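Local coordinates for regulator of G-protein signalling 3 isoform 1 (PDB 2F5Y), which probably binds the C-terminal tails of partner proteins through its PDZ domain, linking a regulator of G-protein signalling to them, at residues A[16-21]-A[66-71]. Numbering follows the deposited sequence.
Sequences FGFTIC and HEIRSC. With SO4 (sulfate ion), chain D.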
# COMPACT_ATOMS: atom_id res chain seq x y z
N PHE A 16 4.31 -7.92 2.73
CA PHE A 16 2.89 -7.54 2.71
C PHE A 16 2.13 -7.96 1.46
O PHE A 16 0.94 -7.68 1.34
CB PHE A 16 2.78 -6.02 2.91
CG PHE A 16 3.43 -5.52 4.18
CD1 PHE A 16 4.77 -5.18 4.21
CD2 PHE A 16 2.70 -5.42 5.36
CE1 PHE A 16 5.37 -4.74 5.37
CE2 PHE A 16 3.28 -4.97 6.53
CZ PHE A 16 4.62 -4.64 6.54
N GLY A 17 2.82 -8.59 0.51
CA GLY A 17 2.16 -9.24 -0.63
C GLY A 17 1.55 -8.33 -1.69
O GLY A 17 0.49 -8.63 -2.24
N PHE A 18 2.22 -7.22 -1.98
CA PHE A 18 1.81 -6.36 -3.09
C PHE A 18 2.97 -5.59 -3.71
O PHE A 18 4.03 -5.43 -3.09
CB PHE A 18 0.71 -5.38 -2.66
CG PHE A 18 1.18 -4.27 -1.75
CD1 PHE A 18 1.27 -4.46 -0.38
CD2 PHE A 18 1.48 -3.01 -2.26
CE1 PHE A 18 1.69 -3.44 0.45
CE2 PHE A 18 1.91 -1.98 -1.42
CZ PHE A 18 1.99 -2.19 -0.07
N THR A 19 2.72 -5.09 -4.91
CA THR A 19 3.69 -4.37 -5.72
C THR A 19 3.20 -2.96 -5.99
O THR A 19 1.99 -2.72 -6.07
CB THR A 19 3.94 -5.09 -7.07
OG1 THR A 19 4.77 -6.24 -6.85
CG2 THR A 19 4.66 -4.18 -8.04
N ILE A 20 4.13 -2.02 -6.13
CA ILE A 20 3.81 -0.62 -6.45
C ILE A 20 4.52 -0.13 -7.73
O ILE A 20 5.44 -0.77 -8.23
CB ILE A 20 4.12 0.30 -5.27
CG1 ILE A 20 5.54 0.08 -4.76
CG2 ILE A 20 3.12 0.06 -4.15
CD1 ILE A 20 6.07 1.19 -3.88
N CYS A 21 4.05 0.99 -8.25
CA CYS A 21 4.62 1.65 -9.42
C CYS A 21 4.29 3.13 -9.36
O CYS A 21 3.41 3.54 -8.59
CB CYS A 21 4.08 1.07 -10.74
SG CYS A 21 2.24 1.16 -10.93
N HIS A 66 10.86 1.34 0.43
CA HIS A 66 11.82 1.32 1.52
C HIS A 66 11.13 1.46 2.87
O HIS A 66 11.49 0.77 3.82
CB HIS A 66 12.84 2.44 1.34
CG HIS A 66 13.83 2.52 2.46
ND1 HIS A 66 15.08 1.93 2.39
CD2 HIS A 66 13.76 3.10 3.68
CE1 HIS A 66 15.73 2.15 3.52
NE2 HIS A 66 14.95 2.85 4.32
N GLU A 67 10.15 2.36 2.94
CA GLU A 67 9.45 2.64 4.19
C GLU A 67 8.50 1.50 4.57
O GLU A 67 8.40 1.12 5.74
CB GLU A 67 8.68 3.95 4.10
CG GLU A 67 8.69 4.72 5.40
CD GLU A 67 10.12 4.99 5.90
OE1 GLU A 67 10.96 5.48 5.11
OE2 GLU A 67 10.40 4.68 7.08
N ILE A 68 7.81 0.97 3.57
CA ILE A 68 6.93 -0.16 3.78
C ILE A 68 7.72 -1.33 4.36
O ILE A 68 7.32 -1.89 5.36
CB ILE A 68 6.23 -0.60 2.47
CG1 ILE A 68 5.14 0.41 2.11
CG2 ILE A 68 5.61 -2.00 2.61
CD1 ILE A 68 4.46 0.18 0.76
N ARG A 69 8.86 -1.65 3.75
CA ARG A 69 9.66 -2.78 4.20
C ARG A 69 10.25 -2.60 5.59
O ARG A 69 10.67 -3.57 6.20
CB ARG A 69 10.78 -3.07 3.21
CG ARG A 69 10.27 -3.63 1.90
CD ARG A 69 11.41 -3.81 0.93
NE ARG A 69 12.37 -4.79 1.42
CZ ARG A 69 13.58 -4.99 0.90
NH1 ARG A 69 14.38 -5.90 1.44
NH2 ARG A 69 14.00 -4.29 -0.15
N SER A 70 10.26 -1.37 6.09
CA SER A 70 10.81 -1.04 7.40
C SER A 70 9.78 -0.99 8.51
O SER A 70 10.13 -0.70 9.65
CB SER A 70 11.51 0.32 7.35
OG SER A 70 12.48 0.35 6.32
N CYS A 71 8.50 -1.24 8.21
CA CYS A 71 7.48 -1.27 9.26
C CYS A 71 7.47 -2.62 9.96
O CYS A 71 7.44 -3.64 9.30
CB CYS A 71 6.10 -0.97 8.69
SG CYS A 71 5.98 0.70 8.04
S SO4 D . 14.07 -0.44 -0.64
O1 SO4 D . 15.02 -1.34 -1.29
O2 SO4 D . 13.93 0.79 -1.42
O3 SO4 D . 12.77 -1.12 -0.56
O4 SO4 D . 14.55 -0.13 0.71
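The peptide groove of a PDZ domain closes at one end where the carboxylate-binding loop meets the last turn of the groove helix, and here F16, F18 and I68 make that junction. I68 divides its branches between the two phenylalanines. Its CG2, anti to the backbone N, lies 3.7 Å from CD1 of F16, while CD1, at the end of the extended CG1 arm (chi2 174°), comes within 3.5 Å of CZ of F18. F16 and F18 flank G17 in sequence, whose positive phi (72°) suits a glycine, and both rings lie on the side of I68. F16, G17 and F18 form the last three positions, Φ-G-Φ, of the G-Φ-G-Φ carboxylate-binding motif, and strand 18-21 and helix 61-69 are the groove's walls; a ligand would probably add a strand between them.

F16 also meets backbone carbonyls of 66-71: CE1 is 3.5 Å from O of I68, and O of C71 sits near the plane of the ring at its edge, 4.1 Å from CZ. That same I68 O accepts the backbone N of C71 at 3.2 Å. With an alanine here in place of F16, CG2 of I68 would probably lose its aromatic neighbour, and a gap would be likely to open beside I75 and the carbonyls of I68 and C71. On the helix's outer side, a sulfate, probably from the crystallisation liquor, takes weak hydrogen bonds from ND1 of H66 (2.7 Å to O4) and NH2 of R69.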